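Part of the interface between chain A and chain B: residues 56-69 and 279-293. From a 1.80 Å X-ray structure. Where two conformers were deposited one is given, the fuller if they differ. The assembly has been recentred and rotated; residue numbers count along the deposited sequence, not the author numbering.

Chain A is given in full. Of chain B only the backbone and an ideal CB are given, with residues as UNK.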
ATOM      1  N   GLU A  56      -5.617  -7.937  22.939  1.00 25.39           N
ATOM      2  CA  GLU A  56      -6.575  -8.026  21.829  1.00 28.05           C
ATOM      3  C   GLU A  56      -6.062  -7.294  20.587  1.00 27.18           C
ATOM      4  O   GLU A  56      -6.155  -7.827  19.475  1.00 28.15           O
ATOM      5  CB  GLU A  56      -7.938  -7.507  22.246  1.00 28.02           C
ATOM      6  CG  GLU A  56      -8.997  -7.983  21.245  1.00 36.99           C
ATOM      7  CD  GLU A  56     -10.237  -7.064  21.160  1.00 44.09           C
ATOM      8  OE1 GLU A  56     -11.019  -7.204  20.184  1.00 45.84           O
ATOM      9  OE2 GLU A  56     -10.405  -6.190  22.044  1.00 45.62           O
ATOM     10  N   ARG A  57      -5.469  -6.117  20.782  1.00 25.92           N
ATOM     11  CA  ARG A  57      -4.962  -5.348  19.628  1.00 24.82           C
ATOM     12  C   ARG A  57      -3.749  -5.997  19.056  1.00 25.21           C
ATOM     13  O   ARG A  57      -3.594  -6.064  17.845  1.00 25.18           O
ATOM     14  CB  ARG A  57      -4.683  -3.882  20.000  1.00 25.02           C
ATOM     15  CG  ARG A  57      -5.988  -3.199  20.387  1.00 23.15           C
ATOM     16  CD  ARG A  57      -5.800  -1.658  20.527  1.00 23.54           C
ATOM     17  NE  ARG A  57      -5.026  -1.201  21.689  1.00 25.57           N
ATOM     18  CZ  ARG A  57      -5.500  -1.125  22.935  1.00 25.73           C
ATOM     19  NH1 ARG A  57      -6.765  -1.451  23.180  1.00 25.80           N
ATOM     20  NH2 ARG A  57      -4.723  -0.678  23.922  1.00 26.23           N
ATOM     21  N   ILE A  58      -2.857  -6.489  19.924  1.00 23.78           N
ATOM     22  CA  ILE A  58      -1.728  -7.244  19.414  1.00 24.20           C
ATOM     23  C   ILE A  58      -2.156  -8.458  18.635  1.00 23.67           C
ATOM     24  O   ILE A  58      -1.601  -8.752  17.548  1.00 24.30           O
ATOM     25  CB  ILE A  58      -0.666  -7.633  20.515  1.00 23.42           C
ATOM     26  CG1 ILE A  58      -0.087  -6.345  21.116  1.00 23.77           C
ATOM     27  CG2 ILE A  58       0.433  -8.599  19.903  1.00 23.80           C
ATOM     28  CD1 ILE A  58       0.811  -5.428  20.200  1.00 23.49           C
ATOM     29  N   HIS A  59      -3.144  -9.146  19.164  1.00 23.26           N
ATOM     30  CA  HIS A  59      -3.682 -10.309  18.498  1.00 24.09           C
ATOM     31  C   HIS A  59      -4.132  -9.979  17.083  1.00 23.63           C
ATOM     32  O   HIS A  59      -3.847 -10.750  16.111  1.00 24.81           O
ATOM     33  CB  HIS A  59      -4.864 -10.918  19.260  1.00 26.49           C
ATOM     34  CG  HIS A  59      -5.375 -12.177  18.614  1.00 26.15           C
ATOM     35  ND1 HIS A  59      -4.674 -13.367  18.669  1.00 31.46           N
ATOM     36  CD2 HIS A  59      -6.473 -12.420  17.858  1.00 30.94           C
ATOM     37  CE1 HIS A  59      -5.335 -14.296  17.990  1.00 29.07           C
ATOM     38  NE2 HIS A  59      -6.425 -13.746  17.482  1.00 29.10           N
ATOM     39  N   ARG A  60      -4.859  -8.866  16.938  1.00 22.48           N
ATOM     40  CA  ARG A  60      -5.411  -8.533  15.622  1.00 23.14           C
ATOM     41  C   ARG A  60      -4.332  -8.083  14.637  1.00 21.97           C
ATOM     42  O   ARG A  60      -4.368  -8.391  13.412  1.00 22.23           O
ATOM     43  CB  ARG A  60      -6.477  -7.477  15.784  1.00 23.09           C
ATOM     44  CG  ARG A  60      -7.727  -8.058  16.534  1.00 26.69           C
ATOM     45  CD  ARG A  60      -8.572  -6.965  17.094  1.00 26.36           C
ATOM     46  NE  ARG A  60      -9.373  -6.351  16.021  1.00 25.99           N
ATOM     47  CZ  ARG A  60     -10.288  -5.411  16.193  1.00 22.66           C
ATOM     48  NH1 ARG A  60     -10.481  -4.831  17.385  1.00 23.68           N
ATOM     49  NH2 ARG A  60     -10.995  -4.992  15.138  1.00 22.89           N
ATOM     50  N   LEU A  61      -3.380  -7.320  15.156  1.00 20.02           N
ATOM     51  CA  LEU A  61      -2.234  -6.952  14.322  1.00 21.22           C
ATOM     52  C   LEU A  61      -1.476  -8.196  13.868  1.00 21.65           C
ATOM     53  O   LEU A  61      -1.120  -8.334  12.697  1.00 21.47           O
ATOM     54  CB  LEU A  61      -1.313  -5.941  15.069  1.00 20.83           C
ATOM     55  CG  LEU A  61       0.010  -5.522  14.340  1.00 18.28           C
ATOM     56  CD1 LEU A  61      -0.309  -4.788  13.052  1.00 22.25           C
ATOM     57  CD2 LEU A  61       0.742  -4.584  15.328  1.00 22.88           C
ATOM     58  N   MET A  62      -1.149  -9.087  14.826  1.00 22.55           N
ATOM     59  CA  MET A  62      -0.316 -10.247  14.507  1.00 22.39           C
ATOM     60  C   MET A  62      -1.075 -11.207  13.554  1.00 23.07           C
ATOM     61  O   MET A  62      -0.446 -11.761  12.671  1.00 24.73           O
ATOM     62  CB  MET A  62       0.132 -10.988  15.786  1.00 22.75           C
ATOM     63  CG  MET A  62       1.138 -10.193  16.694  1.00 20.72           C
ATOM     64  SD  MET A  62       2.688  -9.919  15.813  1.00 25.05           S
ATOM     65  CE  MET A  62       3.219 -11.587  15.366  1.00 19.96           C
ATOM     66  N   ARG A  63      -2.386 -11.411  13.766  1.00 22.95           N
ATOM     67  CA  ARG A  63      -3.221 -12.206  12.874  1.00 23.72           C
ATOM     68  C   ARG A  63      -3.072 -11.732  11.410  1.00 23.00           C
ATOM     69  O   ARG A  63      -2.882 -12.548  10.487  1.00 22.78           O
ATOM     70  CB  ARG A  63      -4.687 -12.035  13.279  1.00 24.08           C
ATOM     71  CG  ARG A  63      -5.616 -12.958  12.636  1.00 32.47           C
ATOM     72  CD  ARG A  63      -6.827 -13.099  13.593  1.00 37.69           C
ATOM     73  NE  ARG A  63      -7.605 -11.868  13.703  1.00 32.44           N
ATOM     74  CZ  ARG A  63      -8.835 -11.869  14.172  1.00 36.81           C
ATOM     75  NH1 ARG A  63      -9.355 -13.037  14.573  1.00 36.93           N
ATOM     76  NH2 ARG A  63      -9.552 -10.758  14.213  1.00 34.56           N
ATOM     77  N   LEU A  64      -3.152 -10.413  11.231  1.00 22.48           N
ATOM     78  CA  LEU A  64      -2.960  -9.783   9.930  1.00 23.58           C
ATOM     79  C   LEU A  64      -1.563 -10.060   9.347  1.00 23.54           C
ATOM     80  O   LEU A  64      -1.421 -10.486   8.193  1.00 24.11           O
ATOM     81  CB  LEU A  64      -3.186  -8.262  10.084  0.50 23.31           C
ATOM     82  CG  LEU A  64      -3.159  -7.436   8.805  0.50 23.22           C
ATOM     83  CD1 LEU A  64      -3.963  -6.170   9.031  0.50 26.38           C
ATOM     84  CD2 LEU A  64      -1.705  -7.106   8.391  0.50 20.60           C
ATOM     85  N   LEU A  65      -0.511  -9.803  10.133  1.00 23.53           N
ATOM     86  CA  LEU A  65       0.851  -9.914   9.606  1.00 22.81           C
ATOM     87  C   LEU A  65       1.155 -11.375   9.270  1.00 24.95           C
ATOM     88  O   LEU A  65       1.818 -11.642   8.261  1.00 26.97           O
ATOM     89  CB  LEU A  65       1.864  -9.399  10.616  1.00 22.97           C
ATOM     90  CG  LEU A  65       1.752  -7.866  10.730  1.00 22.16           C
ATOM     91  CD1 LEU A  65       2.562  -7.319  11.917  1.00 21.92           C
ATOM     92  CD2 LEU A  65       2.122  -7.114   9.398  1.00 20.56           C
ATOM     93  N   VAL A  66       0.724 -12.290  10.130  1.00 26.21           N
ATOM     94  CA  VAL A  66       0.932 -13.779   9.889  1.00 26.16           C
ATOM     95  C   VAL A  66       0.187 -14.215   8.613  1.00 27.01           C
ATOM     96  O   VAL A  66       0.716 -15.019   7.802  1.00 25.92           O
ATOM     97  CB  VAL A  66       0.494 -14.673  11.101  1.00 26.99           C
ATOM     98  CG1 VAL A  66       0.540 -16.201  10.769  1.00 28.35           C
ATOM     99  CG2 VAL A  66       1.342 -14.388  12.382  1.00 26.14           C
ATOM    100  N   ALA A  67      -1.029 -13.696   8.428  1.00 26.25           N
ATOM    101  CA  ALA A  67      -1.836 -14.075   7.238  1.00 26.88           C
ATOM    102  C   ALA A  67      -1.127 -13.638   5.951  1.00 28.08           C
ATOM    103  O   ALA A  67      -1.228 -14.303   4.909  1.00 29.58           O
ATOM    104  CB  ALA A  67      -3.305 -13.506   7.307  1.00 25.40           C
ATOM    105  N   PHE A  68      -0.333 -12.568   6.027  1.00 26.39           N
ATOM    106  CA  PHE A  68       0.463 -12.125   4.911  1.00 27.36           C
ATOM    107  C   PHE A  68       1.914 -12.643   5.012  1.00 28.10           C
ATOM    108  O   PHE A  68       2.845 -12.120   4.377  1.00 29.25           O
ATOM    109  CB  PHE A  68       0.371 -10.568   4.783  1.00 26.96           C
ATOM    110  CG  PHE A  68      -0.912 -10.071   4.113  1.00 27.64           C
ATOM    111  CD1 PHE A  68      -1.109 -10.255   2.722  1.00 26.16           C
ATOM    112  CD2 PHE A  68      -1.874  -9.350   4.834  1.00 23.75           C
ATOM    113  CE1 PHE A  68      -2.257  -9.789   2.090  1.00 26.29           C
ATOM    114  CE2 PHE A  68      -3.023  -8.863   4.204  1.00 25.81           C
ATOM    115  CZ  PHE A  68      -3.233  -9.093   2.828  1.00 26.58           C
ATOM    116  N   GLU A  69       2.131 -13.694   5.807  1.00 28.46           N
ATOM    117  CA  GLU A  69       3.451 -14.370   5.836  1.00 30.98           C
ATOM    118  C   GLU A  69       4.601 -13.492   6.261  1.00 30.05           C
ATOM    119  O   GLU A  69       5.757 -13.735   5.916  1.00 30.70           O
ATOM    120  CB  GLU A  69       3.752 -15.069   4.484  1.00 30.93           C
ATOM    121  CG  GLU A  69       2.724 -16.178   4.239  1.00 36.29           C
ATOM    122  CD  GLU A  69       2.962 -16.932   2.928  1.00 37.94           C
ATOM    123  OE1 GLU A  69       4.073 -16.777   2.342  1.00 45.56           O
ATOM    124  OE2 GLU A  69       2.019 -17.637   2.511  1.00 44.45           O
TER
ATOM    125  N   UNK B 279      -6.658 -20.207   9.568  1.00 40.01           N
ATOM    126  CA  UNK B 279      -6.369 -19.817   8.189  1.00 39.08           C
ATOM    127  C   UNK B 279      -7.328 -18.707   7.727  1.00 36.09           C
ATOM    128  O   UNK B 279      -7.986 -18.870   6.696  1.00 35.39           O
ATOM    129  CB  UNK B 279      -6.472 -21.030   7.262  1.00 39.08           C
ATOM    130  N   UNK B 280      -7.419 -17.596   8.492  1.00 33.71           N
ATOM    131  CA  UNK B 280      -8.279 -16.524   7.945  1.00 32.33           C
ATOM    132  C   UNK B 280      -7.726 -15.998   6.644  1.00 30.53           C
ATOM    133  O   UNK B 280      -6.490 -15.983   6.466  1.00 31.48           O
ATOM    134  CB  UNK B 280      -8.421 -15.374   8.944  1.00 32.33           C
ATOM    135  N   UNK B 281      -8.604 -15.585   5.724  1.00 27.22           N
ATOM    136  CA  UNK B 281      -8.143 -15.007   4.462  1.00 26.92           C
ATOM    137  C   UNK B 281      -7.422 -13.711   4.851  1.00 26.25           C
ATOM    138  O   UNK B 281      -7.860 -13.031   5.769  1.00 25.29           O
ATOM    139  CB  UNK B 281      -9.292 -14.758   3.483  1.00 26.92           C
ATOM    140  N   UNK B 282      -6.261 -13.461   4.242  1.00 26.71           N
ATOM    141  CA  UNK B 282      -5.491 -12.229   4.532  1.00 25.17           C
ATOM    142  C   UNK B 282      -6.325 -10.959   4.379  1.00 24.59           C
ATOM    143  O   UNK B 282      -6.282 -10.106   5.263  1.00 22.86           O
ATOM    144  CB  UNK B 282      -4.275 -12.143   3.608  1.00 25.17           C
ATOM    145  N   UNK B 283      -7.152 -10.865   3.327  1.00 23.89           N
ATOM    146  CA  UNK B 283      -8.028  -9.689   3.205  1.00 23.30           C
ATOM    147  C   UNK B 283      -9.041  -9.552   4.334  1.00 23.59           C
ATOM    148  O   UNK B 283      -9.341  -8.413   4.798  1.00 22.55           O
ATOM    149  CB  UNK B 283      -8.777  -9.745   1.872  1.00 23.30           C
ATOM    150  N   UNK B 284      -9.554 -10.661   4.856  1.00 21.76           N
ATOM    151  CA  UNK B 284     -10.577 -10.516   5.893  1.00 23.02           C
ATOM    152  C   UNK B 284      -9.952  -9.884   7.169  1.00 21.49           C
ATOM    153  O   UNK B 284     -10.585  -9.053   7.866  1.00 21.25           O
ATOM    154  CB  UNK B 284     -11.204 -11.875   6.213  1.00 23.02           C
ATOM    155  N   UNK B 285      -8.741 -10.323   7.477  1.00 20.32           N
ATOM    156  CA  UNK B 285      -8.025  -9.784   8.642  1.00 21.91           C
ATOM    157  C   UNK B 285      -7.551  -8.357   8.365  1.00 21.41           C
ATOM    158  O   UNK B 285      -7.445  -7.582   9.271  1.00 19.78           O
ATOM    159  CB  UNK B 285      -6.835 -10.675   9.002  1.00 21.91           C
ATOM    160  N   UNK B 286      -7.242  -8.010   7.123  1.00 19.89           N
ATOM    161  CA  UNK B 286      -6.923  -6.579   6.851  1.00 19.40           C
ATOM    162  C   UNK B 286      -8.161  -5.698   7.166  1.00 20.38           C
ATOM    163  O   UNK B 286      -8.023  -4.646   7.837  1.00 19.42           O
ATOM    164  CB  UNK B 286      -6.494  -6.389   5.395  1.00 19.40           C
ATOM    165  N   UNK B 287      -9.336  -6.070   6.639  1.00 20.00           N
ATOM    166  CA  UNK B 287     -10.585  -5.405   7.025  1.00 19.41           C
ATOM    167  C   UNK B 287     -10.760  -5.348   8.571  1.00 19.17           C
ATOM    168  O   UNK B 287     -11.259  -4.339   9.138  1.00 20.97           O
ATOM    169  CB  UNK B 287     -11.771  -6.134   6.390  1.00 19.41           C
ATOM    170  N   UNK B 288     -10.369  -6.403   9.262  1.00 19.50           N
ATOM    171  CA  UNK B 288     -10.590  -6.422  10.724  1.00 18.53           C
ATOM    172  C   UNK B 288      -9.725  -5.331  11.407  1.00 19.17           C
ATOM    173  O   UNK B 288     -10.198  -4.680  12.301  1.00 18.88           O
ATOM    174  CB  UNK B 288     -10.257  -7.801  11.297  1.00 18.53           C
ATOM    175  N   UNK B 289      -8.478  -5.163  10.963  1.00 18.56           N
ATOM    176  CA  UNK B 289      -7.621  -4.088  11.586  1.00 18.69           C
ATOM    177  C   UNK B 289      -8.178  -2.722  11.223  1.00 18.19           C
ATOM    178  O   UNK B 289      -8.140  -1.741  12.007  1.00 18.79           O
ATOM    179  CB  UNK B 289      -6.166  -4.191  11.123  1.00 18.69           C
ATOM    180  N   UNK B 290      -8.628  -2.633   9.979  1.00 19.17           N
ATOM    181  CA  UNK B 290      -9.228  -1.416   9.492  1.00 19.80           C
ATOM    182  C   UNK B 290     -10.471  -1.038  10.338  1.00 20.19           C
ATOM    183  O   UNK B 290     -10.670   0.160  10.658  1.00 19.41           O
ATOM    184  CB  UNK B 290      -9.602  -1.577   8.017  1.00 19.80           C
ATOM    185  N   UNK B 291     -11.275  -2.030  10.748  1.00 21.55           N
ATOM    186  CA  UNK B 291     -12.491  -1.745  11.535  1.00 21.13           C
ATOM    187  C   UNK B 291     -12.079  -1.119  12.882  1.00 21.61           C
ATOM    188  O   UNK B 291     -12.718  -0.197  13.340  1.00 22.40           O
ATOM    189  CB  UNK B 291     -13.311  -3.018  11.757  1.00 21.13           C
ATOM    190  N   UNK B 292     -10.989  -1.613  13.462  1.00 19.56           N
ATOM    191  CA  UNK B 292     -10.451  -1.006  14.637  1.00 21.90           C
ATOM    192  C   UNK B 292     -10.011   0.446  14.349  1.00 20.88           C
ATOM    193  O   UNK B 292     -10.386   1.422  15.058  1.00 21.89           O
ATOM    194  CB  UNK B 292      -9.282  -1.841  15.163  1.00 21.90           C
ATOM    195  N   UNK B 293      -9.213   0.587  13.298  1.00 20.54           N
ATOM    196  CA  UNK B 293      -8.579   1.888  12.972  1.00 21.95           C
ATOM    197  C   UNK B 293      -9.643   2.944  12.712  1.00 22.42           C
ATOM    198  O   UNK B 293      -9.455   4.145  13.050  1.00 22.44           O
ATOM    199  CB  UNK B 293      -7.664   1.760  11.753  1.00 21.95           C
TER

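The two helices, 56-67 of chain A and 282-293 of chain B, run nearly antiparallel, at 151° with axes 8.7 Å apart at closest approach, so chain B is read from the C-terminal end of the chain A helix back along it.

Position 279 has no atom of the chain A stretch within 5.5 Å of its ideal CB, and its CA-to-CB bond points away; the left-handed backbone (46/54) favours Gly, Asn or Asp, though other polar residues are tolerated. It is Glu B279. At 280 the bond points toward chain A, with the aliphatic part of Arg A63 5.2 Å from CB to CG. The phi/psi of -63/147 admits proline as well as a small or medium apolar residue. It is Pro B280, whose CG lies 4.1 Å from Arg A63 CG.

Position 281 points away and directly precedes the helix, which favours a capping side chain such as Ser, Thr, Asp or Asn. Ser B281 fills it, its OG accepting from the backbone N of position 284 at 3.2 Å.

At 282, the first helical residue, CB points toward chain A and lies over the ring of Phe A68, close to Ala A67 O. A compact apolar residue suits, and proline is well tolerated in a first turn. Pro B282 places its CB 3.6 Å from the centroid of the Phe A68 ring, a CH-pi contact over the face, while its CG is 4.1 Å from Ala A67 CB.

Chain A asks little of 283, whose bond points away, or of 284, out of reach; many helix-compatible residues would do at 283, and a small polar one at 284 could reach back to the cap. Met B283 SD comes within 4.4 Å of Phe A68 CZ; Ser B284 OG donates to Ser B281 O at 2.7 Å.

At 285 the helices are close: CB points toward chain A, 4.1 Å from Leu A64 CA, with Arg A63 CG and Ala A67 CB nearby. Ala, Val or another modest apolar residue would suit. Val B285 brings CG2 to 3.6 Å from Ala A67 CB and CG1 to 3.6 Å from Arg A63 CG.

Position 286 points sideways between Phe A68 and Leu A64, inviting an aliphatic chain. Leu B286 brings CD1 to 3.7 Å from Leu A64 CD1. Position 287 points away, and chain A sets no limit; it is Trp B287.

At 288, two guanidinium groups converge on a CB directed toward them, so an acid is strongly indicated, Asp or perhaps Glu. Asp B288 OD2 forms salt bridges with Arg A60 NE (3.0 Å) and Arg A63 NH2 (2.9 Å), and also accepts from water 1, which in turn donates to Arg A60 O and accepts from Arg A63 NE.

At 289, CB lies 3.6 Å from Leu A64 CD1, which calls for a small or branched apolar residue. Val B289 CG1 is very close to Leu A64 CD1, 2.8 Å; both residues have alternative conformers.

Position 290 points away, again without limit from chain A; it is His B290. At 291 the bond is sideways, its ideal CB 4.5 Å from Arg A60 NH2, and many residues fit; Leu B291 barely brushes that arginine. At 292, CB points toward Arg A60 NH2, and an aromatic or long apolar residue could cover the guanidinium. Phe B292 lays CB over one face of it, while CZ reaches Arg A57 CD at 3.8 Å. Position 293 is out of reach and open to many residues; it is Met B293.

Chain B (279-293) EPSPMSVLWDVHLFM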
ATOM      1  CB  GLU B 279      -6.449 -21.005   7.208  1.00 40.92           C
ATOM      2  CG  GLU B 279      -5.399 -22.116   7.420  1.00 46.41           C
ATOM      3  CD  GLU B 279      -3.976 -21.568   7.370  1.00 54.31           C
ATOM      4  OE1 GLU B 279      -3.428 -21.372   6.242  1.00 56.14           O
ATOM      5  OE2 GLU B 279      -3.426 -21.325   8.473  1.00 53.22           O
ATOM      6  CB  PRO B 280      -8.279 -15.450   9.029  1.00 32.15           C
ATOM      7  CG  PRO B 280      -7.022 -15.670   9.833  1.00 34.56           C
ATOM      8  CD  PRO B 280      -6.781 -17.205   9.764  1.00 33.26           C
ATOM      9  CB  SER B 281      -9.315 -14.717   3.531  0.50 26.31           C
ATOM     10  OG  SER B 281     -10.140 -13.723   4.083  0.50 21.09           O
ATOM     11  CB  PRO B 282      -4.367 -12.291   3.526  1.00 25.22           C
ATOM     12  CG  PRO B 282      -4.128 -13.793   3.319  1.00 25.22           C
ATOM     13  CD  PRO B 282      -5.538 -14.363   3.314  1.00 25.85           C
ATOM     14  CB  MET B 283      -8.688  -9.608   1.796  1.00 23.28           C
ATOM     15  CG  MET B 283      -7.694  -9.172   0.668  1.00 24.88           C
ATOM     16  SD  MET B 283      -6.895  -7.572   1.005  1.00 26.24           S
ATOM     17  CE  MET B 283      -8.307  -6.562   0.982  1.00 21.60           C
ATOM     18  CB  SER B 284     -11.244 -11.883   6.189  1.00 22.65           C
ATOM     19  OG  SER B 284     -10.317 -12.736   6.872  1.00 25.12           O
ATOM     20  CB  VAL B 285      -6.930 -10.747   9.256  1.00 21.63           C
ATOM     21  CG1 VAL B 285      -7.644 -11.980   9.877  1.00 25.78           C
ATOM     22  CG2 VAL B 285      -5.866 -11.229   8.244  1.00 24.78           C
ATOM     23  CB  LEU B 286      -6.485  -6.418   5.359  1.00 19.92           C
ATOM     24  CG  LEU B 286      -6.014  -4.998   4.960  1.00 22.21           C
ATOM     25  CD1 LEU B 286      -4.984  -4.446   5.926  1.00 21.39           C
ATOM     26  CD2 LEU B 286      -5.476  -4.841   3.498  1.00 21.01           C
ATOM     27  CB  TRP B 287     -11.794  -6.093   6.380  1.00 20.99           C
ATOM     28  CG  TRP B 287     -11.888  -5.836   4.856  1.00 18.88           C
ATOM     29  CD1 TRP B 287     -11.770  -6.740   3.860  1.00 22.97           C
ATOM     30  CD2 TRP B 287     -12.148  -4.573   4.236  1.00 22.18           C
ATOM     31  NE1 TRP B 287     -11.908  -6.117   2.619  1.00 23.37           N
ATOM     32  CE2 TRP B 287     -12.152  -4.783   2.834  1.00 23.68           C
ATOM     33  CE3 TRP B 287     -12.385  -3.295   4.726  1.00 20.91           C
ATOM     34  CZ2 TRP B 287     -12.369  -3.737   1.914  1.00 25.57           C
ATOM     35  CZ3 TRP B 287     -12.605  -2.243   3.803  1.00 24.40           C
ATOM     36  CH2 TRP B 287     -12.612  -2.479   2.421  1.00 22.00           C
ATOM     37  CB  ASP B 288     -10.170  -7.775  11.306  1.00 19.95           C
ATOM     38  CG  ASP B 288     -10.329  -7.808  12.834  1.00 20.63           C
ATOM     39  OD1 ASP B 288     -11.486  -7.686  13.340  1.00 22.15           O
ATOM     40  OD2 ASP B 288      -9.261  -7.932  13.506  1.00 24.66           O
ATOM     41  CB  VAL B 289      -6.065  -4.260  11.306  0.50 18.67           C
ATOM     42  CG1 VAL B 289      -5.701  -4.108   9.834  0.50 19.91           C
ATOM     43  CG2 VAL B 289      -5.171  -3.331  12.246  0.50 18.69           C
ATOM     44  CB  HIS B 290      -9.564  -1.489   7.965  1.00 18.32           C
ATOM     45  CG  HIS B 290     -10.261  -0.261   7.490  1.00 19.60           C
ATOM     46  ND1 HIS B 290      -9.642   0.976   7.513  1.00 20.17           N
ATOM     47  CD2 HIS B 290     -11.530  -0.052   7.062  1.00 23.21           C
ATOM     48  CE1 HIS B 290     -10.507   1.897   7.111  1.00 25.84           C
ATOM     49  NE2 HIS B 290     -11.650   1.299   6.817  1.00 24.35           N
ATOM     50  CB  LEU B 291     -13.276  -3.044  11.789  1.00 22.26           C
ATOM     51  CG  LEU B 291     -14.643  -2.901  12.466  1.00 24.36           C
ATOM     52  CD1 LEU B 291     -15.533  -2.002  11.671  1.00 28.54           C
ATOM     53  CD2 LEU B 291     -15.302  -4.300  12.645  1.00 27.14           C
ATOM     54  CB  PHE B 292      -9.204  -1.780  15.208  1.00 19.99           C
ATOM     55  CG  PHE B 292      -8.473  -0.925  16.206  1.00 23.56           C
ATOM     56  CD1 PHE B 292      -9.089  -0.619  17.444  1.00 22.67           C
ATOM     57  CD2 PHE B 292      -7.229  -0.345  15.887  1.00 22.66           C
ATOM     58  CE1 PHE B 292      -8.471   0.287  18.342  1.00 24.01           C
ATOM     59  CE2 PHE B 292      -6.583   0.510  16.809  1.00 24.05           C
ATOM     60  CZ  PHE B 292      -7.220   0.842  18.022  1.00 22.55           C
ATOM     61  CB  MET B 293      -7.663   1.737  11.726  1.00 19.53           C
ATOM     62  CG  MET B 293      -6.621   2.842  11.564  1.00 22.48           C
ATOM     63  SD  MET B 293      -5.500   3.007  13.003  1.00 22.82           S
ATOM     64  CE  MET B 293      -4.762   1.396  13.058  1.00 23.24           C
TER
HETATM   65  O   HOH W   1      -6.964  -9.337  12.577  1.00 22.89           O
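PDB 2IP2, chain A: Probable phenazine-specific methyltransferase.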